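Local coordinates for TRAP dicarboxylate transporter-DctP subunit (Rhodobacter sphaeroides, PDB 4PE3), which probably captures a small organic acid solute in the periplasm and delivers it to a TRAP-type membrane transporter, at residues S198-K206 against D222-P230; D90-F99 against L242-K251. All blocks are in the same frame, centred on the assembly; numbering follows the deposited sequence. Where two conformers were deposited one is given.

Interaction 1. Residues S198-K206 against D222-P230. With ZN (zinc ion), chain H; ZN (zinc ion), chain I; IMD (imidazole), chain B.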
loop_
_atom_site.group_PDB
_atom_site.type_symbol
_atom_site.label_atom_id
_atom_site.label_comp_id
_atom_site.label_asym_id
_atom_site.label_seq_id
_atom_site.Cartn_x
_atom_site.Cartn_y
_atom_site.Cartn_z
ATOM N N SER A 198 -5.887 11.343 14.810
ATOM C CA SER A 198 -6.714 11.382 15.991
ATOM C C SER A 198 -7.641 12.585 16.000
ATOM O O SER A 198 -8.486 12.682 16.874
ATOM C CB SER A 198 -5.835 11.429 17.250
ATOM O OG SER A 198 -5.042 12.606 17.283
ATOM N N GLU A 199 -7.490 13.490 15.028
ATOM C CA GLU A 199 -8.313 14.693 14.957
ATOM C C GLU A 199 -9.278 14.667 13.776
ATOM O O GLU A 199 -10.057 15.594 13.570
ATOM C CB GLU A 199 -7.422 15.938 14.900
ATOM C CG GLU A 199 -6.541 16.096 16.139
ATOM C CD GLU A 199 -5.655 17.321 16.116
ATOM O OE1 GLU A 199 -6.148 18.367 15.681
ATOM O OE2 GLU A 199 -4.478 17.214 16.528
ATOM N N VAL A 200 -9.272 13.591 13.011
ATOM C CA VAL A 200 -10.120 13.541 11.826
ATOM C C VAL A 200 -11.609 13.532 12.177
ATOM O O VAL A 200 -12.390 14.275 11.595
ATOM C CB VAL A 200 -9.771 12.330 10.960
ATOM C CG1 VAL A 200 -10.786 12.122 9.852
ATOM C CG2 VAL A 200 -8.364 12.526 10.376
ATOM N N TYR A 201 -12.002 12.706 13.144
ATOM C CA TYR A 201 -13.405 12.547 13.493
ATOM C C TYR A 201 -13.994 13.887 13.931
ATOM O O TYR A 201 -15.037 14.325 13.420
ATOM C CB TYR A 201 -13.551 11.500 14.601
ATOM C CG TYR A 201 -14.972 11.197 15.018
ATOM C CD1 TYR A 201 -15.636 12.004 15.925
ATOM C CD2 TYR A 201 -15.633 10.098 14.528
ATOM C CE1 TYR A 201 -16.932 11.741 16.296
ATOM C CE2 TYR A 201 -16.936 9.822 14.898
ATOM C CZ TYR A 201 -17.572 10.645 15.796
ATOM O OH TYR A 201 -18.873 10.373 16.192
ATOM N N THR A 202 -13.355 14.547 14.888
ATOM C CA THR A 202 -13.897 15.794 15.387
ATOM C C THR A 202 -13.882 16.874 14.320
ATOM O O THR A 202 -14.803 17.687 14.230
ATOM C CB THR A 202 -13.181 16.277 16.675
ATOM O OG1 THR A 202 -11.779 16.420 16.444
ATOM C CG2 THR A 202 -13.400 15.292 17.788
ATOM N N SER A 203 -12.857 16.869 13.471
ATOM C CA SER A 203 -12.760 17.863 12.406
ATOM C C SER A 203 -13.880 17.708 11.384
ATOM O O SER A 203 -14.378 18.703 10.858
ATOM C CB SER A 203 -11.396 17.777 11.727
ATOM O OG SER A 203 -10.383 18.159 12.637
ATOM N N LEU A 204 -14.270 16.471 11.098
ATOM C CA LEU A 204 -15.456 16.238 10.261
ATOM C C LEU A 204 -16.689 16.797 10.954
ATOM O O LEU A 204 -17.476 17.539 10.363
ATOM C CB LEU A 204 -15.674 14.755 10.024
ATOM C CG LEU A 204 -14.782 14.119 8.985
ATOM C CD1 LEU A 204 -14.768 12.607 9.097
ATOM C CD2 LEU A 204 -15.212 14.532 7.545
ATOM N N ASP A 205 -16.865 16.454 12.219
ATOM C CA ASP A 205 -18.073 16.864 12.920
ATOM C C ASP A 205 -18.195 18.372 12.945
ATOM O O ASP A 205 -19.295 18.931 12.809
ATOM C CB ASP A 205 -18.059 16.325 14.354
ATOM C CG ASP A 205 -19.170 15.347 14.618
ATOM O OD1 ASP A 205 -19.840 14.907 13.650
ATOM O OD2 ASP A 205 -19.372 15.019 15.798
ATOM N N LYS A 206 -17.068 19.050 13.117
ATOM C CA LYS A 206 -17.051 20.498 13.250
ATOM C C LYS A 206 -17.098 21.243 11.918
ATOM O O LYS A 206 -17.284 22.456 11.903
ATOM C CB LYS A 206 -15.825 20.946 14.049
ATOM C CG LYS A 206 -15.865 20.533 15.515
ATOM C CD LYS A 206 -14.570 20.900 16.247
ATOM C CE LYS A 206 -14.633 20.544 17.727
ATOM N NZ LYS A 206 -15.600 21.396 18.477
ATOM N N ASP A 222 -15.517 1.170 11.846
ATOM C CA ASP A 222 -15.408 0.951 13.290
ATOM C C ASP A 222 -15.205 2.241 14.053
ATOM O O ASP A 222 -15.623 2.351 15.220
ATOM C CB ASP A 222 -14.220 0.049 13.614
ATOM C CG ASP A 222 -14.547 -1.412 13.573
ATOM O OD1 ASP A 222 -15.699 -1.825 13.349
ATOM O OD2 ASP A 222 -13.593 -2.198 13.789
ATOM N N THR A 223 -14.562 3.210 13.418
ATOM C CA THR A 223 -14.204 4.457 14.050
ATOM C C THR A 223 -15.411 5.410 14.130
ATOM O O THR A 223 -15.407 6.380 14.891
ATOM C CB THR A 223 -12.959 5.060 13.342
ATOM O OG1 THR A 223 -11.850 4.141 13.465
ATOM C CG2 THR A 223 -12.564 6.372 13.949
ATOM N N GLY A 224 -16.478 5.088 13.400
ATOM C CA GLY A 224 -17.643 5.945 13.317
ATOM C C GLY A 224 -17.592 6.998 12.209
ATOM O O GLY A 224 -18.523 7.793 12.063
HETATM N N MSE A 225 -16.503 7.015 11.446
HETATM C CA MSE A 225 -16.340 7.962 10.342
HETATM C C MSE A 225 -17.545 7.961 9.393
HETATM O O MSE A 225 -18.077 9.021 9.038
HETATM C CB MSE A 225 -15.109 7.609 9.508
HETATM C CG MSE A 225 -13.784 7.717 10.204
HETATM SE SE MSE A 225 -13.538 9.481 10.995
HETATM C CE MSE A 225 -11.788 9.186 11.757
ATOM N N ASN A 226 -17.966 6.779 8.969
ATOM C CA ASN A 226 -19.005 6.644 7.956
ATOM C C ASN A 226 -20.374 6.992 8.517
ATOM O O ASN A 226 -21.302 7.280 7.749
ATOM C CB ASN A 226 -19.018 5.239 7.396
ATOM C CG ASN A 226 -17.726 4.887 6.672
ATOM O OD1 ASN A 226 -17.053 5.748 6.114
ATOM N ND2 ASN A 226 -17.392 3.627 6.679
ATOM N N ASP A 227 -20.508 6.990 9.839
ATOM C CA ASP A 227 -21.746 7.395 10.462
ATOM C C ASP A 227 -21.905 8.919 10.438
ATOM O O ASP A 227 -22.996 9.425 10.172
ATOM C CB ASP A 227 -21.834 6.920 11.906
ATOM C CG ASP A 227 -22.010 5.428 12.036
ATOM O OD1 ASP A 227 -21.752 4.648 11.119
ATOM O OD2 ASP A 227 -22.423 5.016 13.131
ATOM N N ILE A 228 -20.827 9.644 10.706
ATOM C CA ILE A 228 -20.861 11.102 10.706
ATOM C C ILE A 228 -20.673 11.695 9.295
ATOM O O ILE A 228 -21.030 12.856 9.057
ATOM C CB ILE A 228 -19.841 11.704 11.701
ATOM C CG1 ILE A 228 -18.414 11.376 11.323
ATOM C CG2 ILE A 228 -20.148 11.209 13.126
ATOM C CD1 ILE A 228 -17.389 12.132 12.155
ATOM N N ALA A 229 -20.194 10.872 8.371
ATOM C CA ALA A 229 -19.879 11.277 6.995
ATOM C C ALA A 229 -20.410 10.161 6.107
ATOM O O ALA A 229 -19.717 9.190 5.814
ATOM C CB ALA A 229 -18.385 11.464 6.840
ATOM N N PRO A 230 -21.689 10.254 5.717
ATOM C CA PRO A 230 -22.412 9.073 5.233
ATOM C C PRO A 230 -22.331 8.822 3.716
ATOM O O PRO A 230 -23.193 8.142 3.187
ATOM C CB PRO A 230 -23.855 9.348 5.695
ATOM C CG PRO A 230 -23.954 10.831 5.689
ATOM C CD PRO A 230 -22.608 11.366 6.063
HETATM ZN ZN ZN H . -13.977 -4.104 14.209
HETATM ZN ZN ZN I . -22.902 5.830 14.771
HETATM N N1 IMD B . -3.436 19.765 14.369
HETATM C C2 IMD B . -2.244 19.212 14.639
HETATM N N3 IMD B . -1.536 19.157 13.488
HETATM C C4 IMD B . -2.281 19.695 12.489
HETATM C C5 IMD B . -3.489 20.080 13.055
HETATM O O HOH W 1 -20.012 15.223 10.448
#
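A water molecule sits between Asp-205 and Ile-228, 2.9 Å from Ile-228 O and 3.2 Å from Asp-205 OD1, placed to donate to both, although more acceptors lie around it than it has protons. Apart from this water the contact is apolar. Tyr-201 turns its ring toward Ile-228 by setting CG anti to the backbone N (chi1 -178°), and Ile-228 CD1 rests over one face, 3.6 Å from the ring centroid, as a CH-pi contact. The CG2 methyl of the same isoleucine reaches the phenol end, 3.4 Å from Tyr-201 OH, so a beta-branched residue serves both the ring face, through CD1, and the hydroxyl, through CG2. Met-225, a selenomethionine, bends at chi2 (-54°) and brings CE to 3.6 Å from Val-200 CG1, while its SE lies obliquely beside the tyrosine ring, a Met-aromatic contact, and 3.9 Å from Leu-204 CD1. With an alanine at Tyr-201, the cover over Ile-228 CD1 would probably be lost, and with it the ring beside Met-225 SE. Gly-224 closes helix 217-223 with a Schellman motif; its positive phi (88°) suits glycine, and a CB would press on the Tyr-201 ring. Leu-204, Met-225 and Ala-229 also touch Val-158 of strand 157-159. With no direct polar bond between the segments, the helices are held by shape and dispersion, with the water as a polar bridge at one margin.

Interaction 2. Residues D90-F99 against L242-K251; sequences DGHITDTSYF and LVEVSMNKQK
The imidazole of His-92 has Thr-94 CG2 over the centre of one face, 3.4 Å above the plane, and the carboxylate of Glu-244 at its edge. NE2 donates to Glu-244 OE2 over 2.9 Å in a nearly straight bond (162°); the oxygen lies in the ring plane, yet the histidine comes from above the carboxylate, the two planes standing almost perpendicular. Ser-246 OG donates to the same OE2 from the opposite face, and Thr-96 OG1 gives its proton to Glu-244 OE1 at 2.8 Å, on the anti side. The ring of Phe-99 turns an edge toward OE1. Three donors thus fix the rotation of a buried carboxylate, which Glu-244 can lean toward strand 91-95 because CG lies between the backbone N and the carbonyl carbon (chi1 64°) and the chain runs extended beyond it. The other nitrogen of His-92, ND1, is hydrogen-bonded to Thr-80 OG1. On the other face of the sheet Ile-93 CG2 packs against Val-243 CG1 (3.6 Å) and Val-245 CG2, beta-branched residues suited to strands. Paired antiparallel, the backbones exchange bonds at His-92 with Ser-246 and at Thr-94 with Glu-244. At Gly-91 the strands close to 3.7 Å between its CA and Met-247 CA, where a CB would collide with Ser-246 O. Beyond, Asn-248 N-caps the following helix, its OD1 accepting from Lys-251 N. Strands 91-95 and 243-248 lie inside a five-stranded sheet, flanked by 32-37 and 144-150 respectively, while helices 80-86 and 131-139 pack on the His-92 and Glu-244 face.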
loop_
_atom_site.group_PDB
_atom_site.type_symbol
_atom_site.label_atom_id
_atom_site.label_comp_id
_atom_site.label_asym_id
_atom_site.label_seq_id
_atom_site.Cartn_x
_atom_site.Cartn_y
_atom_site.Cartn_z
ATOM N N ASP A 90 18.189 -10.605 8.732
ATOM C CA ASP A 90 18.268 -11.236 7.412
ATOM C C ASP A 90 17.236 -10.740 6.405
ATOM O O ASP A 90 17.422 -10.927 5.204
ATOM C CB ASP A 90 18.144 -12.748 7.557
ATOM C CG ASP A 90 19.233 -13.325 8.422
ATOM O OD1 ASP A 90 20.427 -13.109 8.131
ATOM O OD2 ASP A 90 18.899 -13.975 9.436
ATOM N N GLY A 91 16.157 -10.128 6.866
ATOM C CA GLY A 91 15.177 -9.575 5.955
ATOM C C GLY A 91 14.248 -8.633 6.672
ATOM O O GLY A 91 14.388 -8.379 7.878
ATOM N N HIS A 92 13.295 -8.099 5.918
ATOM C CA HIS A 92 12.228 -7.275 6.490
ATOM C C HIS A 92 10.915 -7.445 5.765
ATOM O O HIS A 92 10.871 -7.922 4.616
ATOM C CB HIS A 92 12.622 -5.786 6.595
ATOM C CG HIS A 92 12.900 -5.095 5.287
ATOM N ND1 HIS A 92 13.619 -3.924 5.242
ATOM C CD2 HIS A 92 12.499 -5.346 4.015
ATOM C CE1 HIS A 92 13.686 -3.499 3.989
ATOM N NE2 HIS A 92 13.029 -4.352 3.227
ATOM N N ILE A 93 9.848 -7.087 6.465
ATOM C CA ILE A 93 8.524 -6.960 5.875
ATOM C C ILE A 93 8.136 -5.551 6.259
ATOM O O ILE A 93 7.811 -5.287 7.419
ATOM C CB ILE A 93 7.523 -7.994 6.435
ATOM C CG1 ILE A 93 8.031 -9.423 6.250
ATOM C CG2 ILE A 93 6.174 -7.796 5.748
ATOM C CD1 ILE A 93 7.114 -10.502 6.785
ATOM N N THR A 94 8.195 -4.611 5.311
ATOM C CA THR A 94 8.124 -3.213 5.688
ATOM C C THR A 94 7.537 -2.304 4.607
ATOM O O THR A 94 7.374 -2.705 3.466
ATOM C CB THR A 94 9.521 -2.696 6.112
ATOM O OG1 THR A 94 9.371 -1.461 6.816
ATOM C CG2 THR A 94 10.421 -2.496 4.895
ATOM N N ASP A 95 7.229 -1.090 5.017
ATOM C CA ASP A 95 6.593 -0.088 4.177
ATOM C C ASP A 95 7.672 0.539 3.347
ATOM O O ASP A 95 8.527 1.266 3.851
ATOM C CB ASP A 95 5.969 0.958 5.105
ATOM C CG ASP A 95 5.104 1.967 4.395
ATOM O OD1 ASP A 95 5.439 2.401 3.280
ATOM O OD2 ASP A 95 4.077 2.355 5.002
ATOM N N THR A 96 7.638 0.283 2.043
ATOM C CA THR A 96 8.668 0.778 1.129
ATOM C C THR A 96 8.722 2.309 1.088
ATOM O O THR A 96 9.767 2.896 0.805
ATOM C CB THR A 96 8.443 0.177 -0.279
ATOM O OG1 THR A 96 8.509 -1.250 -0.176
ATOM C CG2 THR A 96 9.469 0.673 -1.305
ATOM N N SER A 97 7.621 2.963 1.442
ATOM C CA SER A 97 7.609 4.415 1.475
ATOM C C SER A 97 8.568 4.987 2.522
ATOM O O SER A 97 8.962 6.150 2.419
ATOM C CB SER A 97 6.198 4.939 1.724
ATOM O OG SER A 97 5.844 4.790 3.071
ATOM N N TYR A 98 8.957 4.175 3.498
ATOM C CA TYR A 98 9.912 4.618 4.508
ATOM C C TYR A 98 11.242 5.059 3.912
ATOM O O TYR A 98 12.015 5.782 4.546
ATOM C CB TYR A 98 10.186 3.491 5.494
ATOM C CG TYR A 98 9.057 3.148 6.447
ATOM C CD1 TYR A 98 8.035 4.048 6.727
ATOM C CD2 TYR A 98 9.024 1.914 7.068
ATOM C CE1 TYR A 98 7.011 3.715 7.621
ATOM C CE2 TYR A 98 8.019 1.581 7.951
ATOM C CZ TYR A 98 7.018 2.481 8.215
ATOM O OH TYR A 98 6.024 2.130 9.104
ATOM N N PHE A 99 11.502 4.653 2.673
ATOM C CA PHE A 99 12.817 4.882 2.083
ATOM C C PHE A 99 12.802 5.968 1.019
ATOM O O PHE A 99 13.765 6.108 0.255
ATOM C CB PHE A 99 13.362 3.540 1.577
ATOM C CG PHE A 99 13.262 2.442 2.609
ATOM C CD1 PHE A 99 13.954 2.547 3.804
ATOM C CD2 PHE A 99 12.478 1.320 2.398
ATOM C CE1 PHE A 99 13.842 1.564 4.782
ATOM C CE2 PHE A 99 12.366 0.333 3.375
ATOM C CZ PHE A 99 13.067 0.454 4.561
ATOM N N LEU A 242 2.400 -0.229 -0.549
ATOM C CA LEU A 242 3.191 -1.415 -0.876
ATOM C C LEU A 242 4.041 -1.802 0.321
ATOM O O LEU A 242 4.808 -0.990 0.829
ATOM C CB LEU A 242 4.092 -1.127 -2.084
ATOM C CG LEU A 242 4.794 -2.274 -2.789
ATOM C CD1 LEU A 242 5.252 -1.894 -4.186
ATOM C CD2 LEU A 242 5.993 -2.693 -1.978
ATOM N N VAL A 243 3.860 -3.037 0.773
ATOM C CA VAL A 243 4.726 -3.626 1.797
ATOM C C VAL A 243 5.605 -4.664 1.115
ATOM O O VAL A 243 5.123 -5.551 0.399
ATOM C CB VAL A 243 3.894 -4.236 2.934
ATOM C CG1 VAL A 243 4.693 -5.199 3.751
ATOM C CG2 VAL A 243 3.361 -3.125 3.787
ATOM N N GLU A 244 6.912 -4.475 1.228
ATOM C CA GLU A 244 7.851 -5.390 0.600
ATOM C C GLU A 244 8.290 -6.481 1.566
ATOM O O GLU A 244 8.416 -6.227 2.781
ATOM C CB GLU A 244 9.104 -4.646 0.122
ATOM C CG GLU A 244 9.942 -4.002 1.227
ATOM C CD GLU A 244 11.165 -3.292 0.688
ATOM O OE1 GLU A 244 11.083 -2.073 0.424
ATOM O OE2 GLU A 244 12.232 -3.946 0.520
ATOM N N VAL A 245 8.486 -7.685 1.029
ATOM C CA VAL A 245 9.158 -8.778 1.728
ATOM C C VAL A 245 10.465 -8.966 0.974
ATOM O O VAL A 245 10.469 -9.318 -0.208
ATOM C CB VAL A 245 8.338 -10.086 1.684
ATOM C CG1 VAL A 245 9.042 -11.208 2.380
ATOM C CG2 VAL A 245 6.964 -9.870 2.315
ATOM N N SER A 246 11.562 -8.672 1.660
ATOM C CA SER A 246 12.890 -8.651 1.049
ATOM C C SER A 246 13.919 -9.206 2.025
ATOM O O SER A 246 13.701 -9.166 3.245
ATOM C CB SER A 246 13.278 -7.225 0.704
ATOM O OG SER A 246 12.299 -6.631 -0.133
HETATM N N MSE A 247 15.053 -9.683 1.519
HETATM C CA MSE A 247 16.057 -10.279 2.394
HETATM C C MSE A 247 17.447 -10.038 1.858
HETATM O O MSE A 247 17.639 -9.530 0.734
HETATM C CB MSE A 247 15.794 -11.772 2.575
HETATM C CG MSE A 247 16.197 -12.681 1.430
HETATM SE SE MSE A 247 16.103 -14.564 1.944
HETATM C CE MSE A 247 17.636 -14.544 3.128
ATOM N N ASN A 248 18.425 -10.415 2.652
ATOM C CA ASN A 248 19.811 -10.273 2.296
ATOM C C ASN A 248 20.075 -10.973 0.984
ATOM O O ASN A 248 19.783 -12.142 0.826
ATOM C CB ASN A 248 20.671 -10.897 3.391
ATOM C CG ASN A 248 22.158 -10.808 3.070
ATOM O OD1 ASN A 248 22.691 -11.559 2.252
ATOM N ND2 ASN A 248 22.804 -9.849 3.684
ATOM N N LYS A 249 20.630 -10.263 0.010
ATOM C CA LYS A 249 20.753 -10.827 -1.327
ATOM C C LYS A 249 21.823 -11.918 -1.432
ATOM O O LYS A 249 21.623 -12.920 -2.102
ATOM C CB LYS A 249 21.050 -9.742 -2.332
ATOM C CG LYS A 249 21.105 -10.281 -3.770
ATOM C CD LYS A 249 21.113 -9.191 -4.759
ATOM C CE LYS A 249 21.353 -9.752 -6.112
ATOM N NZ LYS A 249 20.378 -10.808 -6.471
ATOM N N GLN A 250 22.920 -11.769 -0.691
ATOM C CA GLN A 250 23.933 -12.828 -0.628
ATOM C C GLN A 250 23.353 -14.126 -0.089
ATOM O O GLN A 250 23.602 -15.203 -0.630
ATOM C CB GLN A 250 25.132 -12.374 0.201
ATOM C CG GLN A 250 26.026 -11.423 -0.568
ATOM C CD GLN A 250 27.179 -10.881 0.252
ATOM O OE1 GLN A 250 27.445 -11.350 1.355
ATOM N NE2 GLN A 250 27.858 -9.869 -0.284
ATOM N N LYS A 251 22.524 -14.031 0.951
ATOM C CA LYS A 251 21.952 -15.240 1.528
ATOM C C LYS A 251 20.928 -15.835 0.590
ATOM O O LYS A 251 20.847 -17.044 0.436
ATOM C CB LYS A 251 21.366 -14.973 2.917
ATOM C CG LYS A 251 22.433 -14.655 3.961
ATOM C CD LYS A 251 21.848 -14.399 5.346
ATOM C CE LYS A 251 22.971 -14.024 6.321
ATOM N NZ LYS A 251 23.967 -15.092 6.472
#

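In the fold
Interactions 1 and 2 lie on opposite sides of the chain's centre, their centres 34 Å apart and their nearest atoms about 16 Å apart, so they do not touch. They are tied to different sheets: 90-99 with 242-251 is part of the five-stranded one, whereas the helices of 198-206 and 222-230 pack on strand 157-159 of the four-stranded one. This is consistent with the two-lobed architecture of solute-binding proteins, here in the open, ligand-free state. After helix 225-228 the chain returns to the five-stranded sheet as strand 243-248. An acetate, probably from the crystallisation liquor, lies about 3 Å from the Glu-244 side chain; such molecules can mark pockets.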